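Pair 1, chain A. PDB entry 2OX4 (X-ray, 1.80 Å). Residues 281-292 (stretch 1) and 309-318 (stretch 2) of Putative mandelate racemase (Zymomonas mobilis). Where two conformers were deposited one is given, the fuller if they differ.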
# COMPACT_ATOMS: atom_id res chain seq x y z
N ASP A 281 3.99 4.43 -11.25
CA ASP A 281 3.31 5.54 -10.58
C ASP A 281 2.35 6.29 -11.51
O ASP A 281 1.60 7.18 -11.04
CB ASP A 281 4.32 6.56 -10.09
CG ASP A 281 5.14 6.05 -8.92
OD1 ASP A 281 6.18 6.67 -8.64
OD2 ASP A 281 4.75 5.04 -8.28
N ARG A 282 2.41 5.97 -12.80
CA ARG A 282 1.71 6.70 -13.87
C ARG A 282 1.92 8.23 -13.80
O ARG A 282 0.99 9.02 -13.95
CB ARG A 282 0.21 6.30 -13.94
CG ARG A 282 -0.59 6.83 -15.16
CD ARG A 282 0.14 6.62 -16.48
NE ARG A 282 -0.48 7.28 -17.65
CZ ARG A 282 -0.52 8.61 -17.85
NH1 ARG A 282 -1.04 9.08 -18.98
NH2 ARG A 282 -0.06 9.46 -16.93
N SER A 283 3.16 8.65 -13.52
CA SER A 283 3.42 10.05 -13.25
C SER A 283 3.84 10.86 -14.48
O SER A 283 3.88 12.09 -14.40
CB SER A 283 4.49 10.19 -12.15
OG SER A 283 5.67 9.51 -12.53
N ILE A 284 4.18 10.19 -15.58
CA ILE A 284 4.56 10.86 -16.85
C ILE A 284 3.49 10.58 -17.91
O ILE A 284 3.13 9.41 -18.16
CB ILE A 284 5.93 10.35 -17.40
CG1 ILE A 284 7.07 10.60 -16.40
CG2 ILE A 284 6.30 11.09 -18.67
CD1 ILE A 284 8.41 10.03 -16.85
N ASP A 285 2.99 11.64 -18.53
CA ASP A 285 1.99 11.54 -19.60
C ASP A 285 2.64 11.40 -20.98
O ASP A 285 2.09 10.73 -21.88
CB ASP A 285 1.07 12.77 -19.56
CG ASP A 285 0.31 12.85 -18.24
OD1 ASP A 285 0.63 13.72 -17.41
OD2 ASP A 285 -0.56 11.98 -18.03
N VAL A 286 3.79 12.03 -21.15
CA VAL A 286 4.51 11.98 -22.43
C VAL A 286 5.96 11.71 -22.10
O VAL A 286 6.63 12.53 -21.46
CB VAL A 286 4.41 13.33 -23.22
CG1 VAL A 286 5.24 13.27 -24.52
CG2 VAL A 286 2.93 13.68 -23.53
N ILE A 287 6.45 10.53 -22.46
CA ILE A 287 7.84 10.19 -22.17
C ILE A 287 8.74 10.65 -23.30
O ILE A 287 8.34 10.65 -24.47
CB ILE A 287 8.07 8.68 -21.93
CG1 ILE A 287 7.49 7.85 -23.09
CG2 ILE A 287 7.50 8.25 -20.55
CD1 ILE A 287 8.11 6.47 -23.21
N GLN A 288 9.96 11.05 -22.93
CA GLN A 288 10.87 11.66 -23.89
C GLN A 288 12.24 11.00 -23.92
O GLN A 288 13.25 11.68 -23.76
CB GLN A 288 11.00 13.17 -23.60
CG GLN A 288 9.66 13.96 -23.61
CD GLN A 288 9.80 15.34 -22.99
OE1 GLN A 288 10.32 15.48 -21.89
NE2 GLN A 288 9.33 16.37 -23.69
N PRO A 289 12.29 9.67 -24.17
CA PRO A 289 13.60 9.03 -24.20
C PRO A 289 14.39 9.59 -25.39
O PRO A 289 13.79 9.95 -26.42
CB PRO A 289 13.27 7.55 -24.46
CG PRO A 289 11.95 7.57 -25.11
CD PRO A 289 11.21 8.72 -24.51
N ASP A 290 15.70 9.71 -25.22
CA ASP A 290 16.61 10.04 -26.31
C ASP A 290 17.18 8.74 -26.86
O ASP A 290 17.73 7.93 -26.11
CB ASP A 290 17.74 10.93 -25.76
CG ASP A 290 18.65 11.51 -26.86
OD1 ASP A 290 19.20 10.75 -27.67
OD2 ASP A 290 18.82 12.74 -26.90
N LEU A 291 17.05 8.52 -28.18
CA LEU A 291 17.67 7.34 -28.82
C LEU A 291 19.15 7.16 -28.43
O LEU A 291 19.59 6.04 -28.23
CB LEU A 291 17.54 7.40 -30.34
CG LEU A 291 16.29 6.83 -31.03
CD1 LEU A 291 16.49 6.94 -32.52
CD2 LEU A 291 16.08 5.38 -30.68
N GLY A 292 19.88 8.26 -28.30
CA GLY A 292 21.31 8.22 -27.99
C GLY A 292 21.69 8.07 -26.52
O GLY A 292 22.89 8.07 -26.20
N ILE A 309 0.98 0.52 -22.64
CA ILE A 309 0.10 -0.19 -21.69
C ILE A 309 -0.50 0.77 -20.68
O ILE A 309 -1.57 0.53 -20.12
CB ILE A 309 0.89 -1.27 -20.88
CG1 ILE A 309 1.64 -2.21 -21.83
CG2 ILE A 309 -0.04 -2.09 -19.99
CD1 ILE A 309 0.84 -2.55 -23.03
N PHE A 310 0.23 1.86 -20.43
CA PHE A 310 -0.13 2.81 -19.39
C PHE A 310 -0.79 4.07 -19.97
O PHE A 310 -0.99 5.05 -19.24
CB PHE A 310 1.12 3.17 -18.57
CG PHE A 310 1.68 2.00 -17.80
CD1 PHE A 310 1.22 1.71 -16.52
CD2 PHE A 310 2.66 1.19 -18.36
CE1 PHE A 310 1.73 0.62 -15.82
CE2 PHE A 310 3.18 0.09 -17.66
CZ PHE A 310 2.70 -0.19 -16.39
N GLU A 311 -1.14 4.02 -21.26
CA GLU A 311 -1.73 5.17 -21.99
C GLU A 311 -0.83 6.41 -21.86
O GLU A 311 -1.26 7.51 -21.49
CB GLU A 311 -3.20 5.44 -21.57
CG GLU A 311 -4.15 4.30 -22.02
CD GLU A 311 -5.61 4.48 -21.60
OE1 GLU A 311 -5.90 5.31 -20.71
OE2 GLU A 311 -6.46 3.75 -22.18
N VAL A 312 0.43 6.18 -22.18
CA VAL A 312 1.45 7.21 -22.19
C VAL A 312 1.91 7.31 -23.64
O VAL A 312 1.99 6.30 -24.34
CB VAL A 312 2.64 6.81 -21.27
CG1 VAL A 312 3.83 7.75 -21.42
CG2 VAL A 312 2.19 6.76 -19.79
N THR A 313 2.18 8.53 -24.10
CA THR A 313 2.66 8.67 -25.48
C THR A 313 4.09 9.17 -25.50
O THR A 313 4.65 9.43 -24.45
CB THR A 313 1.73 9.56 -26.33
OG1 THR A 313 1.69 10.87 -25.78
CG2 THR A 313 0.33 8.97 -26.39
N VAL A 314 4.68 9.26 -26.69
CA VAL A 314 6.12 9.37 -26.81
C VAL A 314 6.51 10.55 -27.70
O VAL A 314 5.94 10.75 -28.77
CB VAL A 314 6.75 8.07 -27.39
CG1 VAL A 314 8.28 8.15 -27.33
CG2 VAL A 314 6.24 6.83 -26.64
N GLN A 315 7.47 11.34 -27.23
CA GLN A 315 8.18 12.28 -28.10
C GLN A 315 9.67 12.05 -27.88
O GLN A 315 10.16 12.33 -26.80
CB GLN A 315 7.83 13.74 -27.69
CG GLN A 315 8.77 14.82 -28.30
CD GLN A 315 9.46 15.67 -27.25
OE1 GLN A 315 8.82 16.46 -26.55
NE2 GLN A 315 10.77 15.52 -27.13
N ALA A 316 10.38 11.55 -28.88
CA ALA A 316 11.82 11.35 -28.72
C ALA A 316 12.45 12.69 -28.35
O ALA A 316 12.12 13.72 -28.93
CB ALA A 316 12.45 10.79 -29.97
N HIS A 317 13.35 12.66 -27.38
CA HIS A 317 14.22 13.81 -27.16
C HIS A 317 15.25 13.85 -28.27
O HIS A 317 15.96 12.86 -28.51
CB HIS A 317 14.92 13.72 -25.81
CG HIS A 317 15.94 14.79 -25.60
ND1 HIS A 317 17.29 14.58 -25.80
CD2 HIS A 317 15.81 16.08 -25.21
CE1 HIS A 317 17.94 15.70 -25.54
NE2 HIS A 317 17.07 16.62 -25.18
N VAL A 318 15.34 14.99 -28.95
CA VAL A 318 16.26 15.13 -30.08
C VAL A 318 17.03 16.43 -29.93
O VAL A 318 16.44 17.52 -29.96
CB VAL A 318 15.51 15.13 -31.44
CG1 VAL A 318 16.52 15.17 -32.60
CG2 VAL A 318 14.64 13.89 -31.56
O HOH W 1 -0.03 11.23 -23.69
O HOH W 2 16.19 10.54 -29.90

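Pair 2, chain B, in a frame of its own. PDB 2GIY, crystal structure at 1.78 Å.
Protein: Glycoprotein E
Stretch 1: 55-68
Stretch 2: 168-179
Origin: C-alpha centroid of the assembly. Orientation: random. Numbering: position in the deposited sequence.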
# COMPACT_ATOMS: atom_id res chain seq x y z
N ASP B 55 -10.66 0.58 21.09
CA ASP B 55 -10.67 1.51 22.22
C ASP B 55 -9.24 2.00 22.45
O ASP B 55 -8.28 1.23 22.35
CB ASP B 55 -11.18 0.79 23.47
CG ASP B 55 -11.06 1.64 24.72
OD1 ASP B 55 -11.86 2.58 24.89
OD2 ASP B 55 -10.15 1.37 25.54
N VAL B 56 -9.10 3.29 22.73
CA VAL B 56 -7.80 3.90 23.00
C VAL B 56 -7.83 4.47 24.41
O VAL B 56 -8.29 5.59 24.64
CB VAL B 56 -7.47 5.02 21.98
CG1 VAL B 56 -6.11 5.64 22.30
CG2 VAL B 56 -7.45 4.45 20.57
N PRO B 57 -7.34 3.70 25.40
CA PRO B 57 -7.33 4.17 26.78
C PRO B 57 -6.55 5.47 26.96
O PRO B 57 -5.54 5.71 26.30
CB PRO B 57 -6.68 3.01 27.54
CG PRO B 57 -7.12 1.81 26.75
CD PRO B 57 -6.91 2.29 25.32
N THR B 58 -7.03 6.30 27.88
CA THR B 58 -6.41 7.57 28.20
C THR B 58 -4.97 7.38 28.68
O THR B 58 -4.10 8.21 28.41
CB THR B 58 -7.21 8.29 29.31
OG1 THR B 58 -8.57 8.45 28.88
CG2 THR B 58 -6.60 9.65 29.62
N SER B 59 -4.73 6.27 29.38
CA SER B 59 -3.41 5.98 29.92
C SER B 59 -2.42 5.37 28.93
O SER B 59 -1.28 5.10 29.29
CB SER B 59 -3.54 5.08 31.16
OG SER B 59 -4.37 3.96 30.89
N CYS B 60 -2.85 5.14 27.69
CA CYS B 60 -1.95 4.60 26.69
C CYS B 60 -1.11 5.73 26.11
O CYS B 60 -1.63 6.80 25.79
CB CYS B 60 -2.73 3.94 25.55
SG CYS B 60 -3.48 2.34 25.99
N ALA B 61 0.20 5.50 26.00
CA ALA B 61 1.10 6.50 25.44
C ALA B 61 0.91 6.48 23.93
O ALA B 61 0.97 7.51 23.27
CB ALA B 61 2.55 6.16 25.79
N GLU B 62 0.66 5.29 23.41
CA GLU B 62 0.45 5.11 21.99
C GLU B 62 -0.23 3.77 21.74
O GLU B 62 -0.17 2.87 22.58
CB GLU B 62 1.78 5.15 21.25
CG GLU B 62 2.84 4.25 21.85
CD GLU B 62 4.16 4.33 21.11
OE1 GLU B 62 4.68 5.46 20.95
OE2 GLU B 62 4.68 3.27 20.70
N MET B 63 -0.88 3.65 20.59
CA MET B 63 -1.54 2.40 20.23
C MET B 63 -0.57 1.63 19.35
O MET B 63 0.17 2.23 18.57
CB MET B 63 -2.83 2.69 19.45
CG MET B 63 -3.95 3.25 20.30
SD MET B 63 -4.45 2.07 21.57
CE MET B 63 -5.10 0.76 20.56
N ARG B 64 -0.56 0.32 19.48
CA ARG B 64 0.32 -0.50 18.68
C ARG B 64 -0.48 -1.50 17.86
O ARG B 64 -1.27 -2.27 18.40
CB ARG B 64 1.33 -1.22 19.57
CG ARG B 64 2.14 -0.25 20.41
CD ARG B 64 3.39 -0.87 20.96
NE ARG B 64 4.15 0.11 21.73
CZ ARG B 64 5.39 -0.07 22.17
NH1 ARG B 64 6.02 -1.21 21.92
NH2 ARG B 64 6.00 0.88 22.87
N ILE B 65 -0.29 -1.45 16.54
CA ILE B 65 -0.99 -2.34 15.62
C ILE B 65 -0.07 -3.51 15.27
O ILE B 65 1.01 -3.31 14.72
CB ILE B 65 -1.38 -1.59 14.31
CG1 ILE B 65 -2.34 -0.43 14.65
CG2 ILE B 65 -2.05 -2.55 13.33
CD1 ILE B 65 -2.57 0.54 13.50
N TYR B 66 -0.49 -4.72 15.62
CA TYR B 66 0.30 -5.92 15.33
C TYR B 66 -0.07 -6.36 13.91
O TYR B 66 -0.99 -7.16 13.72
CB TYR B 66 -0.03 -7.04 16.32
CG TYR B 66 0.46 -6.83 17.75
CD1 TYR B 66 1.06 -5.64 18.16
CD2 TYR B 66 0.31 -7.84 18.70
CE1 TYR B 66 1.50 -5.46 19.49
CE2 TYR B 66 0.74 -7.68 20.02
CZ TYR B 66 1.33 -6.49 20.40
OH TYR B 66 1.75 -6.35 21.71
N GLU B 67 0.65 -5.86 12.91
CA GLU B 67 0.34 -6.20 11.52
C GLU B 67 0.21 -7.68 11.18
O GLU B 67 -0.76 -8.08 10.54
CB GLU B 67 1.37 -5.55 10.58
CG GLU B 67 1.14 -5.88 9.11
CD GLU B 67 2.01 -5.06 8.18
OE1 GLU B 67 3.20 -4.89 8.49
OE2 GLU B 67 1.50 -4.59 7.14
N SER B 68 1.17 -8.50 11.61
CA SER B 68 1.12 -9.93 11.32
C SER B 68 -0.13 -10.57 11.91
O SER B 68 -0.68 -11.51 11.34
CB SER B 68 2.36 -10.63 11.87
OG SER B 68 2.41 -10.55 13.28
N ALA B 168 -7.62 16.00 22.58
CA ALA B 168 -7.32 15.52 23.92
C ALA B 168 -7.22 14.00 24.03
O ALA B 168 -6.40 13.48 24.79
CB ALA B 168 -8.39 16.04 24.89
N GLN B 169 -8.04 13.29 23.26
CA GLN B 169 -8.04 11.83 23.29
C GLN B 169 -7.06 11.19 22.32
O GLN B 169 -6.78 9.99 22.41
CB GLN B 169 -9.44 11.31 22.95
CG GLN B 169 -10.52 11.76 23.91
CD GLN B 169 -11.91 11.48 23.37
OE1 GLN B 169 -12.38 12.17 22.46
NE2 GLN B 169 -12.56 10.46 23.92
N TYR B 170 -6.53 11.99 21.41
CA TYR B 170 -5.59 11.49 20.41
C TYR B 170 -4.33 10.84 20.96
O TYR B 170 -3.65 11.39 21.83
CB TYR B 170 -5.18 12.62 19.46
CG TYR B 170 -4.24 12.17 18.37
CD1 TYR B 170 -4.72 11.63 17.18
CD2 TYR B 170 -2.86 12.22 18.55
CE1 TYR B 170 -3.86 11.16 16.20
CE2 TYR B 170 -1.98 11.74 17.58
CZ TYR B 170 -2.49 11.21 16.41
OH TYR B 170 -1.62 10.73 15.45
N ARG B 171 -4.02 9.66 20.43
CA ARG B 171 -2.81 8.93 20.78
C ARG B 171 -2.23 8.40 19.48
O ARG B 171 -2.94 7.81 18.67
CB ARG B 171 -3.13 7.77 21.73
CG ARG B 171 -3.69 8.19 23.08
CD ARG B 171 -2.69 8.97 23.92
NE ARG B 171 -3.24 9.25 25.24
CZ ARG B 171 -4.11 10.22 25.50
NH1 ARG B 171 -4.52 11.02 24.52
NH2 ARG B 171 -4.58 10.38 26.73
N ASN B 172 -0.93 8.62 19.29
CA ASN B 172 -0.25 8.17 18.09
C ASN B 172 -0.38 6.66 17.92
O ASN B 172 -0.29 5.91 18.90
CB ASN B 172 1.23 8.54 18.16
CG ASN B 172 1.99 8.16 16.90
OD1 ASN B 172 1.26 8.01 15.80
ND2 ASN B 172 3.21 8.03 16.92
N ALA B 173 -0.59 6.21 16.69
CA ALA B 173 -0.70 4.78 16.39
C ALA B 173 0.58 4.36 15.68
O ALA B 173 1.00 4.99 14.71
CB ALA B 173 -1.91 4.51 15.50
N VAL B 174 1.20 3.29 16.16
CA VAL B 174 2.43 2.79 15.55
C VAL B 174 2.22 1.37 15.04
O VAL B 174 1.65 0.53 15.73
CB VAL B 174 3.60 2.80 16.55
CG1 VAL B 174 3.88 4.23 17.02
CG2 VAL B 174 3.28 1.91 17.74
N VAL B 175 2.68 1.12 13.82
CA VAL B 175 2.54 -0.21 13.24
C VAL B 175 3.74 -1.06 13.60
O VAL B 175 4.87 -0.75 13.23
CB VAL B 175 2.43 -0.13 11.69
CG1 VAL B 175 2.19 -1.52 11.11
CG2 VAL B 175 1.30 0.81 11.30
N GLU B 176 3.50 -2.13 14.36
CA GLU B 176 4.56 -3.06 14.76
C GLU B 176 4.67 -4.08 13.64
O GLU B 176 3.77 -4.89 13.42
CB GLU B 176 4.21 -3.75 16.07
CG GLU B 176 4.21 -2.84 17.29
CD GLU B 176 5.54 -2.14 17.49
OE1 GLU B 176 6.59 -2.81 17.40
OE2 GLU B 176 5.54 -0.91 17.74
N GLN B 177 5.79 -4.04 12.93
CA GLN B 177 6.01 -4.93 11.80
C GLN B 177 7.24 -5.80 11.94
O GLN B 177 8.18 -5.47 12.67
CB GLN B 177 6.12 -4.08 10.53
CG GLN B 177 7.23 -3.04 10.60
CD GLN B 177 6.84 -1.71 9.98
OE1 GLN B 177 6.49 -1.63 8.80
NE2 GLN B 177 6.91 -0.64 10.77
N PRO B 178 7.25 -6.96 11.25
CA PRO B 178 8.43 -7.83 11.34
C PRO B 178 9.57 -7.10 10.65
O PRO B 178 9.35 -6.04 10.05
CB PRO B 178 7.98 -9.08 10.59
CG PRO B 178 7.03 -8.54 9.57
CD PRO B 178 6.23 -7.53 10.36
N LEU B 179 10.79 -7.63 10.74
CA LEU B 179 11.92 -6.97 10.10
C LEU B 179 11.67 -6.87 8.60
O LEU B 179 10.99 -7.72 8.02
CB LEU B 179 13.21 -7.75 10.35
CG LEU B 179 13.71 -7.79 11.80
CD1 LEU B 179 12.81 -8.69 12.64
CD2 LEU B 179 15.14 -8.30 11.82
O HOH W 3 -6.98 8.45 24.78
O HOH W 4 3.64 -7.65 12.99

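Both pairs set two segments side by side as parallel strands, preceded in each segment by an irregular approach; over 14 central residues the backbones superpose to 0.8 Å. The shared register places Ile A287 with Met B63, Val A314 with Ala B173, and His A317 with Glu B176. Three rungs of the hydrogen-bond ladder recur. In pair 1, Ile A287 N donates to Thr A313 O (2.9 Å), Gln A315 N to Ile A287 O (3.0 Å) and His A317 N to Pro A289 O (2.9 Å). In pair 2, Met B63 N donates to Asn B172 O (2.9 Å), Val B174 N to Met B63 O (2.8 Å) and Glu B176 N to Ile B65 O (2.8 Å). Two rungs differ. The bond of Thr A313 N to Asp A285 O (3.1 Å) has no counterpart between Asn B172 N and Ala B61 O (4.5 Å). Ile B65 N donates to Val B174 O (2.9 Å), whereas the matching Pro A289 has no amide hydrogen to give, and its N stays 4.3 Å from Gln A315 O.

Ahead of the ladder, each pair uses an arginine to bond carbonyls of the other stretch, from stretch 1 in pair 1 and from stretch 2 in pair 2. Arg A282 donates through NE to Phe A310 O (2.8 Å) and through NH1 to Glu A311 O (3.0 Å), while Asp A285 holds the guanidinium by a salt bridge. Arg B171, at the position of Val A312, reaches back through NH2 to Thr B58 O (2.8 Å) and weakly through NE to Cys B60 O (3.0 Å). Its NH1 bonds to Ala B168 O and Tyr B170 O, so one side chain gathers both approaches. Val A312 instead lays CG2 over one face of the Arg A282 guanidinium, 3.5 Å from NE.

On the face of Ile A287 and Val A314, apolar contact suffices: Ile A287 CG1 meets Val A314 CG2 at 3.9 Å. Met B63 and Ala B173 fill these positions more sparsely, CB to CB at 4.4 Å. A neighbouring contact is shared: Pro A289 CD to Val A314 CG1 at 4.1 Å, Ile B65 CD1 to Ala B173 CB at 4.5 Å.

The matched positions Gln A288/Arg B64 and Gln A315/Val B174 show two solutions. The glutamines pair by a hydrogen bond, Gln A288 NE2 to Gln A315 OE1 (2.9 Å); Arg B64 packs its aliphatic CG against Val B174 CG2 (3.6 Å). Farther along, buried His A317 donates from ND1 to Asp A290 OD2 (2.6 Å), and Asp A290 OD1 caps the following helix through Gly A292 N. The equivalent Tyr B66 and Glu B176 merely touch, CD1 to CB at 4.2 Å. The rule to read here is that three shared rungs accompany a common register, while matched side chains differ in chemistry.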